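Local coordinates for A-type flavoprotein (Giardia intestinalis, PDB 2Q9U), which probably reduces dioxygen to water at a diiron centre, drawing electrons through a bound FMN, and so helps an anaerobic parasite scavenge oxygen, at residues A[17-22]-A[42-47]; A[80-85]-A[157-162]; A[164-169]-A[225-230]; A[171-176]-A[232-237]. All coordinates share one frame; numbering follows the deposited sequence.

Contact 1: residues A[17-22]-A[42-47]; sequences VYWVGI and NSYFID
Trp19 and Tyr44 form the apolar centre, an offset edge-to-face pair with the edge of the indole toward the face of the phenol and ring planes at 73°; CD1 of Trp19 lies 3.9 Å from CE1 of Tyr44. Trp19 carries CG anti to its backbone N, Tyr44 has CG anti to its carbonyl carbon, and the two side chains cross obliquely. Val17 lies on the same face of the sheet, its CG1 against CB of Tyr44. The other face carries Tyr18 and Phe45, side by side and pointing the same way, with CD1 of Tyr18 meeting the rim of the Phe45 ring at CD2, 3.9 Å away. Just beyond them CG1 of Val20 touches CB of Phe45. Between the faces, Tyr18 and Phe45 form the hydrogen-bonded pair, each N giving a 2.8 Å bond to the other's O, and Val20 N adds a bond to Ser43 O.

At the polar edge the indole N-H of Trp19 runs almost straight (176°) from NE1 to OD1 of Asn42, 2.9 Å away. This acceptor lies in the indole plane, whereas the donor stands above the amide carbonyl plane; Ser40 OG also bonds OD1. Asn42 ND2 and Tyr44 OH both bond Ser228 O, in the other sheet. At the opposite end a water joins Tyr18 OH to Asp47 OD2. Two antiparallel strands thus pair, at 156°, within one of the two mixed sheets of the metallo-beta-lactamase-like alpha-beta/beta-alpha sandwich.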
# COMPACT_ATOMS: atom_id res chain seq x y z
N VAL A 17 9.29 26.39 -30.60
CA VAL A 17 9.57 25.90 -29.22
C VAL A 17 8.89 24.55 -29.05
O VAL A 17 7.67 24.43 -29.18
CB VAL A 17 9.18 26.91 -28.10
CG1 VAL A 17 9.58 26.40 -26.69
CG2 VAL A 17 9.80 28.33 -28.34
N TYR A 18 9.70 23.52 -28.81
CA TYR A 18 9.25 22.14 -28.80
C TYR A 18 9.38 21.53 -27.42
O TYR A 18 10.40 21.74 -26.75
CB TYR A 18 10.06 21.30 -29.79
CG TYR A 18 9.90 21.71 -31.25
CD1 TYR A 18 10.51 22.86 -31.74
CD2 TYR A 18 9.16 20.93 -32.12
CE1 TYR A 18 10.36 23.24 -33.10
CE2 TYR A 18 9.00 21.30 -33.49
CZ TYR A 18 9.62 22.45 -33.95
OH TYR A 18 9.50 22.84 -35.27
N TRP A 19 8.37 20.77 -27.02
CA TRP A 19 8.47 19.96 -25.80
C TRP A 19 9.30 18.74 -26.07
O TRP A 19 8.99 17.93 -26.97
CB TRP A 19 7.07 19.59 -25.30
CG TRP A 19 7.02 18.79 -24.06
CD1 TRP A 19 7.00 19.27 -22.77
CD2 TRP A 19 6.97 17.36 -23.96
NE1 TRP A 19 6.93 18.23 -21.89
CE2 TRP A 19 6.92 17.04 -22.59
CE3 TRP A 19 6.95 16.32 -24.91
CZ2 TRP A 19 6.83 15.72 -22.12
CZ3 TRP A 19 6.88 15.00 -24.45
CH2 TRP A 19 6.82 14.72 -23.07
N VAL A 20 10.38 18.60 -25.31
CA VAL A 20 11.26 17.43 -25.44
C VAL A 20 11.47 16.76 -24.05
O VAL A 20 12.49 16.14 -23.79
CB VAL A 20 12.60 17.80 -26.10
CG1 VAL A 20 12.39 18.21 -27.60
CG2 VAL A 20 13.37 18.86 -25.29
N GLY A 21 10.46 16.88 -23.18
CA GLY A 21 10.55 16.34 -21.83
C GLY A 21 10.11 14.89 -21.79
O GLY A 21 10.06 14.22 -22.82
N ILE A 22 9.75 14.42 -20.61
CA ILE A 22 9.20 13.07 -20.50
C ILE A 22 8.03 13.09 -19.53
O ILE A 22 7.99 13.91 -18.61
CB ILE A 22 10.25 12.00 -20.08
CG1 ILE A 22 10.68 12.11 -18.60
CG2 ILE A 22 11.51 12.00 -21.02
CD1 ILE A 22 9.80 11.27 -17.60
N ASN A 42 9.61 18.48 -17.78
CA ASN A 42 9.51 19.16 -19.04
C ASN A 42 10.83 19.84 -19.36
O ASN A 42 11.42 20.51 -18.51
CB ASN A 42 8.38 20.18 -19.00
CG ASN A 42 7.03 19.57 -18.62
OD1 ASN A 42 6.72 18.42 -18.97
ND2 ASN A 42 6.22 20.35 -17.93
N SER A 43 11.29 19.62 -20.59
CA SER A 43 12.49 20.24 -21.15
C SER A 43 12.03 20.80 -22.48
O SER A 43 11.10 20.27 -23.05
CB SER A 43 13.56 19.17 -21.40
OG SER A 43 14.66 19.73 -22.11
N TYR A 44 12.69 21.85 -22.98
CA TYR A 44 12.21 22.51 -24.20
C TYR A 44 13.35 22.71 -25.19
O TYR A 44 14.45 22.99 -24.77
CB TYR A 44 11.56 23.86 -23.87
CG TYR A 44 10.37 23.67 -22.96
CD1 TYR A 44 9.13 23.29 -23.48
CD2 TYR A 44 10.51 23.77 -21.57
CE1 TYR A 44 8.03 23.06 -22.62
CE2 TYR A 44 9.43 23.53 -20.71
CZ TYR A 44 8.20 23.18 -21.25
OH TYR A 44 7.12 22.97 -20.39
N PHE A 45 13.05 22.55 -26.48
CA PHE A 45 14.01 22.84 -27.52
C PHE A 45 13.58 24.08 -28.30
O PHE A 45 12.45 24.13 -28.80
CB PHE A 45 14.18 21.64 -28.45
CG PHE A 45 14.96 21.98 -29.69
CD1 PHE A 45 16.36 22.09 -29.65
CD2 PHE A 45 14.29 22.29 -30.88
CE1 PHE A 45 17.08 22.47 -30.80
CE2 PHE A 45 15.00 22.66 -32.03
CZ PHE A 45 16.39 22.73 -32.00
N ILE A 46 14.49 25.05 -28.41
CA ILE A 46 14.24 26.28 -29.16
C ILE A 46 14.99 26.22 -30.50
O ILE A 46 16.23 26.16 -30.53
CB ILE A 46 14.66 27.54 -28.39
CG1 ILE A 46 13.99 27.56 -27.01
CG2 ILE A 46 14.27 28.83 -29.21
CD1 ILE A 46 14.61 28.55 -26.03
N ASP A 47 14.23 26.24 -31.58
CA ASP A 47 14.79 26.17 -32.93
C ASP A 47 15.23 27.58 -33.31
O ASP A 47 14.42 28.37 -33.79
CB ASP A 47 13.71 25.67 -33.90
CG ASP A 47 14.18 25.62 -35.35
OD1 ASP A 47 15.39 25.86 -35.61
OD2 ASP A 47 13.33 25.35 -36.23
O HOH W 1 10.73 25.33 -35.78

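Contact 2: residues A[80-85]-A[157-162]; sequences YVVMNH and TFTYCP. With FEO (mu-oxo-diiron), chain G.
Thr157 OG1 is the best-held polar atom, with three neighbours around it. Water 2 donates to it at 2.8 Å and also donates to Met83 O, tying the two segments together; the backbone oxygens of Asn84 and, beyond the segments, Asp155 are the other two, competing for the single hydroxyl proton. With OG1 anti to the carbonyl carbon (chi1 -43°), the hydroxyl lies beside its own backbone N, so both can approach Asn84 O. The N-H of Thr157 reaches that oxygen at 2.8 Å, but the bond is bent to 117° and weak.

The side chain of Asn84 lies across the start of strand 157-161, where its CB is 3.3 Å from Thr157 O, and its amide end crosses the side chain of Thr159 at about a right angle. Farther along, Val82 and Thr159 meet tip to tip, CG1 of the valine 3.5 Å from OG1 of the threonine. This buried contact joins the two facing sheets at their metal-site end.

His85, in the loop that follows strand 80-82, extends to the metal with CG anti to its backbone N (chi1 -177°). Its NE2 binds FE2 at 2.3 Å, and the bridging oxo oxygen lies at the imidazole edge, in plane. Asp155 OD1 bonds ND1, a second-shell grip that fixes the ring's rotation and may strengthen its donation to iron. His85 opens His-X-Glu-X-Asp-His, the flavodiiron version of the metallo-beta-lactamase motif His-X-His-X-Asp-His.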
# COMPACT_ATOMS: atom_id res chain seq x y z
N TYR A 80 23.53 25.68 -26.90
CA TYR A 80 23.31 26.00 -25.48
C TYR A 80 22.35 25.01 -24.81
O TYR A 80 21.31 24.62 -25.39
CB TYR A 80 22.75 27.42 -25.29
CG TYR A 80 23.67 28.52 -25.80
CD1 TYR A 80 24.90 28.78 -25.18
CD2 TYR A 80 23.32 29.28 -26.91
CE1 TYR A 80 25.75 29.78 -25.66
CE2 TYR A 80 24.16 30.29 -27.39
CZ TYR A 80 25.38 30.53 -26.77
OH TYR A 80 26.21 31.53 -27.26
N VAL A 81 22.71 24.63 -23.60
CA VAL A 81 21.78 23.94 -22.68
C VAL A 81 21.67 24.82 -21.45
O VAL A 81 22.64 25.01 -20.71
CB VAL A 81 22.26 22.54 -22.30
CG1 VAL A 81 21.21 21.85 -21.39
CG2 VAL A 81 22.52 21.70 -23.54
N VAL A 82 20.48 25.38 -21.27
CA VAL A 82 20.19 26.26 -20.18
C VAL A 82 19.63 25.45 -19.01
O VAL A 82 18.62 24.75 -19.16
CB VAL A 82 19.15 27.33 -20.58
CG1 VAL A 82 18.71 28.15 -19.37
CG2 VAL A 82 19.67 28.24 -21.73
N MET A 83 20.25 25.61 -17.85
CA MET A 83 19.86 24.91 -16.62
C MET A 83 19.35 25.88 -15.57
O MET A 83 20.07 26.76 -15.13
CB MET A 83 21.06 24.09 -16.08
CG MET A 83 21.51 22.93 -17.00
SD MET A 83 20.23 21.71 -17.40
CE MET A 83 19.98 20.92 -15.81
N ASN A 84 18.07 25.73 -15.19
CA ASN A 84 17.41 26.67 -14.29
C ASN A 84 17.59 26.27 -12.85
O ASN A 84 17.32 27.07 -11.95
CB ASN A 84 15.90 26.69 -14.60
CG ASN A 84 15.58 27.41 -15.88
OD1 ASN A 84 14.94 26.84 -16.79
ND2 ASN A 84 16.00 28.65 -15.97
N HIS A 85 17.98 25.01 -12.61
CA HIS A 85 17.82 24.37 -11.28
C HIS A 85 18.65 23.07 -11.30
O HIS A 85 18.69 22.39 -12.32
CB HIS A 85 16.32 24.12 -11.08
CG HIS A 85 15.90 23.54 -9.76
ND1 HIS A 85 16.46 23.89 -8.55
CD2 HIS A 85 14.88 22.71 -9.47
CE1 HIS A 85 15.85 23.24 -7.58
NE2 HIS A 85 14.87 22.52 -8.11
N THR A 157 16.16 29.33 -10.77
CA THR A 157 16.21 30.42 -11.74
C THR A 157 14.99 30.27 -12.64
O THR A 157 14.51 29.14 -12.83
CB THR A 157 17.50 30.28 -12.63
OG1 THR A 157 18.64 29.93 -11.82
CG2 THR A 157 17.80 31.58 -13.40
N PHE A 158 14.50 31.39 -13.19
CA PHE A 158 13.60 31.38 -14.35
C PHE A 158 14.35 31.91 -15.59
O PHE A 158 15.27 32.74 -15.47
CB PHE A 158 12.40 32.31 -14.18
CG PHE A 158 11.47 31.99 -13.05
CD1 PHE A 158 11.46 30.73 -12.41
CD2 PHE A 158 10.55 32.97 -12.62
CE1 PHE A 158 10.55 30.47 -11.38
CE2 PHE A 158 9.63 32.71 -11.58
CZ PHE A 158 9.64 31.44 -10.96
N THR A 159 13.94 31.46 -16.77
CA THR A 159 14.48 31.99 -18.04
C THR A 159 13.37 32.67 -18.81
O THR A 159 12.25 32.15 -18.94
CB THR A 159 15.19 30.89 -18.89
OG1 THR A 159 16.25 30.31 -18.14
CG2 THR A 159 15.77 31.45 -20.21
N TYR A 160 13.66 33.86 -19.30
CA TYR A 160 12.63 34.65 -19.94
C TYR A 160 13.04 35.00 -21.38
O TYR A 160 14.17 35.43 -21.62
CB TYR A 160 12.37 35.91 -19.11
CG TYR A 160 11.43 36.87 -19.83
CD1 TYR A 160 10.09 36.53 -20.03
CD2 TYR A 160 11.89 38.10 -20.33
CE1 TYR A 160 9.22 37.39 -20.71
CE2 TYR A 160 11.02 38.97 -21.00
CZ TYR A 160 9.70 38.62 -21.18
OH TYR A 160 8.83 39.46 -21.84
N CYS A 161 12.14 34.79 -22.34
CA CYS A 161 12.42 35.19 -23.71
C CYS A 161 11.57 36.41 -24.07
O CYS A 161 10.36 36.30 -24.21
CB CYS A 161 12.16 34.04 -24.68
SG CYS A 161 12.35 34.55 -26.45
N PRO A 162 12.21 37.60 -24.21
CA PRO A 162 11.48 38.84 -24.47
C PRO A 162 10.75 38.89 -25.82
O PRO A 162 9.72 39.55 -25.89
CB PRO A 162 12.58 39.92 -24.43
CG PRO A 162 13.75 39.28 -23.75
CD PRO A 162 13.67 37.82 -24.08
FE1 FEO G . 11.22 19.75 -9.90
FE2 FEO G . 13.01 21.36 -7.41
O FEO G . 12.80 20.05 -8.98
O HOH W 2 20.63 28.88 -13.41

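Contact 3: residues A[164-169]-A[225-230]; sequences DKILFS and YILSAH. With FEO (mu-oxo-diiron), chain G.
Leu227 projects from strand 225-228 with CG anti to its carbonyl carbon (chi1 -53°). Its CB lies 4.1 Å from CD1 of Phe168; CG then meets CG2 of Ile166, 3.9 Å away, and CD1 ends between Phe168 CE1, at 3.7 Å, and the same isoleucine methyl. Phe168 and Leu227 lie side by side, pointing the same way, while Ile166 crosses the leucine obliquely and puts CG2 over one face of the phenyl ring, toward its rim. Ile166, Phe168, Tyr225 and Leu227 thus share one face of the sheet, with Leu167 and Ile226 on the other.

Four backbone bonds join the two parallel strands. The straightest, at 175°, runs from Leu167 N to Tyr225 O over 2.8 Å, with the donor nearly along the C=O axis; Leu167 O in turn accepts from Leu227 N. At the end of the pairing Ser169 OG, in the crowded position between its backbone N and carbonyl carbon, packs 3.2 Å from CG2 of Ile226 while bonding Gly172 O.

His230, in the loop after strand 225-228, binds FE1 through NE2 at 2.1 Å, and Ser40 O holds its ND1. Strand 166-170 lies between strands 157-161 and 225-228, strand 234-235 flanks the latter, and the Phe168-Leu227 face packs on strands 12-14 and 39-46 of the other sheet.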
# COMPACT_ATOMS: atom_id res chain seq x y z
N ASP A 164 9.35 36.35 -27.68
CA ASP A 164 8.18 35.48 -27.70
C ASP A 164 7.31 35.57 -26.43
O ASP A 164 6.22 34.98 -26.39
CB ASP A 164 8.63 34.04 -27.96
CG ASP A 164 9.18 33.84 -29.38
OD1 ASP A 164 9.12 34.79 -30.17
OD2 ASP A 164 9.66 32.73 -29.69
N LYS A 165 7.80 36.30 -25.42
CA LYS A 165 7.07 36.57 -24.18
C LYS A 165 6.87 35.25 -23.41
O LYS A 165 5.79 35.00 -22.84
CB LYS A 165 5.72 37.27 -24.45
CG LYS A 165 5.80 38.54 -25.38
CD LYS A 165 6.69 39.66 -24.78
CE LYS A 165 6.71 40.92 -25.68
NZ LYS A 165 7.45 40.64 -26.97
N ILE A 166 7.92 34.44 -23.40
CA ILE A 166 7.89 33.13 -22.73
C ILE A 166 8.65 33.17 -21.42
O ILE A 166 9.82 33.58 -21.38
CB ILE A 166 8.57 32.03 -23.56
CG1 ILE A 166 8.00 31.93 -24.98
CG2 ILE A 166 8.42 30.66 -22.86
CD1 ILE A 166 9.02 31.31 -25.95
N LEU A 167 8.02 32.69 -20.36
CA LEU A 167 8.72 32.47 -19.12
C LEU A 167 8.93 30.96 -18.97
O LEU A 167 7.96 30.19 -18.84
CB LEU A 167 7.91 33.02 -17.94
CG LEU A 167 8.60 32.88 -16.58
CD1 LEU A 167 9.86 33.75 -16.49
CD2 LEU A 167 7.65 33.18 -15.40
N PHE A 168 10.18 30.52 -18.97
CA PHE A 168 10.49 29.11 -18.65
C PHE A 168 10.66 29.08 -17.13
O PHE A 168 11.70 29.53 -16.60
CB PHE A 168 11.77 28.66 -19.35
CG PHE A 168 11.66 28.64 -20.86
CD1 PHE A 168 11.11 27.53 -21.51
CD2 PHE A 168 12.13 29.70 -21.61
CE1 PHE A 168 11.01 27.50 -22.92
CE2 PHE A 168 12.05 29.68 -23.00
CZ PHE A 168 11.49 28.58 -23.66
N SER A 169 9.64 28.62 -16.43
CA SER A 169 9.60 28.84 -14.98
C SER A 169 10.16 27.68 -14.16
O SER A 169 10.18 27.75 -12.94
CB SER A 169 8.16 29.15 -14.54
OG SER A 169 7.30 28.09 -14.94
N TYR A 225 3.22 33.23 -22.24
CA TYR A 225 3.31 31.78 -21.99
C TYR A 225 4.17 31.46 -20.79
O TYR A 225 5.28 32.00 -20.66
CB TYR A 225 3.94 31.06 -23.21
CG TYR A 225 3.20 31.30 -24.51
CD1 TYR A 225 1.95 30.72 -24.71
CD2 TYR A 225 3.73 32.13 -25.51
CE1 TYR A 225 1.23 30.94 -25.91
CE2 TYR A 225 3.03 32.35 -26.75
CZ TYR A 225 1.78 31.74 -26.92
OH TYR A 225 1.06 31.93 -28.08
N ILE A 226 3.68 30.58 -19.91
CA ILE A 226 4.55 30.07 -18.84
C ILE A 226 4.75 28.58 -19.06
O ILE A 226 3.80 27.77 -18.92
CB ILE A 226 3.99 30.35 -17.43
CG1 ILE A 226 3.78 31.86 -17.22
CG2 ILE A 226 4.96 29.80 -16.37
CD1 ILE A 226 2.96 32.18 -15.92
N LEU A 227 5.96 28.22 -19.46
CA LEU A 227 6.30 26.82 -19.71
C LEU A 227 7.02 26.29 -18.48
O LEU A 227 8.15 26.66 -18.18
CB LEU A 227 7.15 26.66 -20.97
CG LEU A 227 6.67 27.25 -22.31
CD1 LEU A 227 7.47 26.67 -23.47
CD2 LEU A 227 5.18 27.22 -22.59
N SER A 228 6.33 25.44 -17.73
CA SER A 228 6.83 24.94 -16.47
C SER A 228 7.60 23.62 -16.69
O SER A 228 7.44 22.99 -17.71
CB SER A 228 5.65 24.67 -15.52
OG SER A 228 6.13 24.17 -14.28
N ALA A 229 8.41 23.22 -15.71
CA ALA A 229 9.17 21.96 -15.78
C ALA A 229 8.41 20.73 -15.21
O ALA A 229 8.89 19.61 -15.32
CB ALA A 229 10.55 22.11 -15.13
N HIS A 230 7.23 20.95 -14.64
CA HIS A 230 6.36 19.84 -14.19
C HIS A 230 4.93 20.02 -14.68
O HIS A 230 4.33 21.10 -14.50
CB HIS A 230 6.32 19.74 -12.67
CG HIS A 230 7.61 19.30 -12.05
ND1 HIS A 230 8.15 18.05 -12.22
CD2 HIS A 230 8.46 19.96 -11.22
CE1 HIS A 230 9.29 17.96 -11.55
NE2 HIS A 230 9.49 19.11 -10.93
FE1 FEO G . 11.22 19.75 -9.90
FE2 FEO G . 13.01 21.36 -7.41
O FEO G . 12.80 20.05 -8.98

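Contact 4: residues A[171-176]-A[232-237]; sequences DGFGQH and VSWRGD. With FEO (mu-oxo-diiron), chain G.
Gln175 provides the tight part: its amide clasps the backbone of Val232 with two bonds, as a peptide edge would. OE1 accepts from Val232 N at 2.8 Å and NE2 donates to Val232 O at 2.9 Å, both near the amide plane and on carbonyl lone pairs. A chain bent at chi2 (75°) and an unusual chi1 of -16° bring the amide there, crossing the valine at about a right angle, with OE1 also 3.3 Å from CG2 of Val232. Phe173 O is gripped twice, by Gln175 NE2 at 3.0 Å and by the indole NE1 of Trp234 at 2.9 Å, each donor on a lone pair. The indole bond lies in the ring plane. Beside it CB of Phe173 rests 3.6 Å from NE1, and the phenyl edge is directed at the indole face, planes at 64°.

The type II turn from Asp171 to Gly174, closed by Gly174 N to Asp171 O, presents Phe173 to Trp234. At its start the Asp171 carboxylate bridges the irons, OD1 on FE1 and OD2 on FE2, each at 2.0 Å.

Looser is the far end of 232-237: Gly236 and Asp237 are exposed and make no contact with 171-176, while Arg235 turns to a salt bridge with Asp185. Helix 236-250 packs on Phe173 and Trp234, helix 189-204 covers Val232 and Trp234, and strand 225-228 lies alongside through Ile226.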
# COMPACT_ATOMS: atom_id res chain seq x y z
N ASP A 171 10.43 24.72 -11.83
CA ASP A 171 9.51 24.22 -10.82
C ASP A 171 8.33 25.18 -10.64
O ASP A 171 7.18 24.77 -10.36
CB ASP A 171 10.20 24.05 -9.46
CG ASP A 171 10.96 22.71 -9.31
OD1 ASP A 171 10.66 21.70 -10.00
OD2 ASP A 171 11.86 22.70 -8.45
N GLY A 172 8.61 26.48 -10.81
CA GLY A 172 7.54 27.47 -10.73
C GLY A 172 6.37 27.14 -11.64
O GLY A 172 6.56 26.74 -12.80
N PHE A 173 5.16 27.30 -11.11
CA PHE A 173 3.91 27.06 -11.85
C PHE A 173 3.69 25.59 -12.19
O PHE A 173 2.81 25.25 -12.97
CB PHE A 173 3.77 27.93 -13.11
CG PHE A 173 3.69 29.40 -12.80
CD1 PHE A 173 4.86 30.16 -12.67
CD2 PHE A 173 2.45 30.00 -12.62
CE1 PHE A 173 4.79 31.53 -12.35
CE2 PHE A 173 2.36 31.37 -12.31
CZ PHE A 173 3.53 32.13 -12.17
N GLY A 174 4.50 24.72 -11.56
CA GLY A 174 4.43 23.29 -11.84
C GLY A 174 3.30 22.56 -11.15
O GLY A 174 2.73 23.06 -10.15
N GLN A 175 2.99 21.36 -11.66
CA GLN A 175 2.13 20.43 -10.93
C GLN A 175 2.63 19.03 -11.27
O GLN A 175 3.07 18.76 -12.41
CB GLN A 175 0.63 20.54 -11.31
CG GLN A 175 0.20 21.82 -12.08
CD GLN A 175 0.65 21.80 -13.55
OE1 GLN A 175 0.40 20.83 -14.28
NE2 GLN A 175 1.28 22.87 -13.98
N HIS A 176 2.56 18.15 -10.28
CA HIS A 176 2.90 16.75 -10.51
C HIS A 176 1.69 16.10 -11.16
O HIS A 176 0.74 15.62 -10.50
CB HIS A 176 3.34 16.06 -9.20
CG HIS A 176 4.65 16.55 -8.69
ND1 HIS A 176 5.80 16.57 -9.45
CD2 HIS A 176 5.00 17.00 -7.46
CE1 HIS A 176 6.80 17.04 -8.72
NE2 HIS A 176 6.35 17.30 -7.50
N VAL A 232 1.54 20.55 -16.80
CA VAL A 232 1.10 21.33 -17.95
C VAL A 232 1.58 22.78 -17.86
O VAL A 232 1.93 23.29 -16.78
CB VAL A 232 -0.45 21.29 -18.18
CG1 VAL A 232 -0.89 19.86 -18.46
CG2 VAL A 232 -1.20 21.86 -16.99
N SER A 233 1.60 23.42 -19.02
CA SER A 233 2.03 24.80 -19.14
C SER A 233 0.82 25.72 -19.32
O SER A 233 -0.32 25.25 -19.48
CB SER A 233 3.02 24.92 -20.31
OG SER A 233 4.22 24.29 -19.95
N TRP A 234 1.07 27.03 -19.28
CA TRP A 234 0.03 28.01 -19.08
C TRP A 234 0.00 29.07 -20.19
O TRP A 234 1.06 29.59 -20.64
CB TRP A 234 0.24 28.73 -17.72
CG TRP A 234 0.29 27.81 -16.55
CD1 TRP A 234 1.41 27.23 -15.98
CD2 TRP A 234 -0.83 27.35 -15.78
NE1 TRP A 234 1.03 26.42 -14.92
CE2 TRP A 234 -0.34 26.48 -14.78
CE3 TRP A 234 -2.22 27.58 -15.86
CZ2 TRP A 234 -1.17 25.86 -13.84
CZ3 TRP A 234 -3.06 26.93 -14.93
CH2 TRP A 234 -2.52 26.10 -13.94
N ARG A 235 -1.21 29.41 -20.60
CA ARG A 235 -1.47 30.49 -21.51
C ARG A 235 -2.90 31.07 -21.28
O ARG A 235 -3.64 30.56 -20.55
CB ARG A 235 -1.27 30.03 -22.96
CG ARG A 235 -2.36 29.09 -23.43
CD ARG A 235 -2.07 28.36 -24.70
NE ARG A 235 -2.94 27.24 -24.97
CZ ARG A 235 -2.92 26.54 -26.08
NH1 ARG A 235 -2.12 26.84 -27.05
NH2 ARG A 235 -3.72 25.56 -26.23
N GLY A 236 -3.20 32.17 -21.93
CA GLY A 236 -4.48 32.81 -21.80
C GLY A 236 -5.07 33.00 -20.42
O GLY A 236 -4.39 33.25 -19.48
N ASP A 237 -6.38 32.81 -20.34
CA ASP A 237 -7.10 32.90 -19.09
C ASP A 237 -6.57 31.99 -18.00
O ASP A 237 -6.50 32.41 -16.86
CB ASP A 237 -8.60 32.69 -19.24
CG ASP A 237 -9.26 33.71 -20.16
OD1 ASP A 237 -8.81 34.82 -20.24
OD2 ASP A 237 -10.23 33.36 -20.77
FE1 FEO G . 11.22 19.75 -9.90
FE2 FEO G . 13.01 21.36 -7.41
O FEO G . 12.80 20.05 -8.98

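How the contacts relate
Contacts 2, 3 and 4 converge on the diiron site: His85 and Asp171 share FE2, His230 and Asp171 share FE1, with His85 NE2 and His230 NE2 each 3.0 Å from a carboxylate oxygen of Asp171, OD2 and OD1 respectively. Contact 3 and one segment each of contacts 2 and 4 lie in one sheet, where strand 166-170 bonds strand 157-161 and strand 225-228 bonds strand 234-235 (Ile226 O to Trp234 N, 2.9 Å). Contact 2 spans from there, through strand 80-82, to the facing sheet of contact 1. Contact 1 meets contact 3 where Asn42 N lies 2.8 Å from Ala229 O, and the Asn42 side chain is about 9 Å from the diiron group.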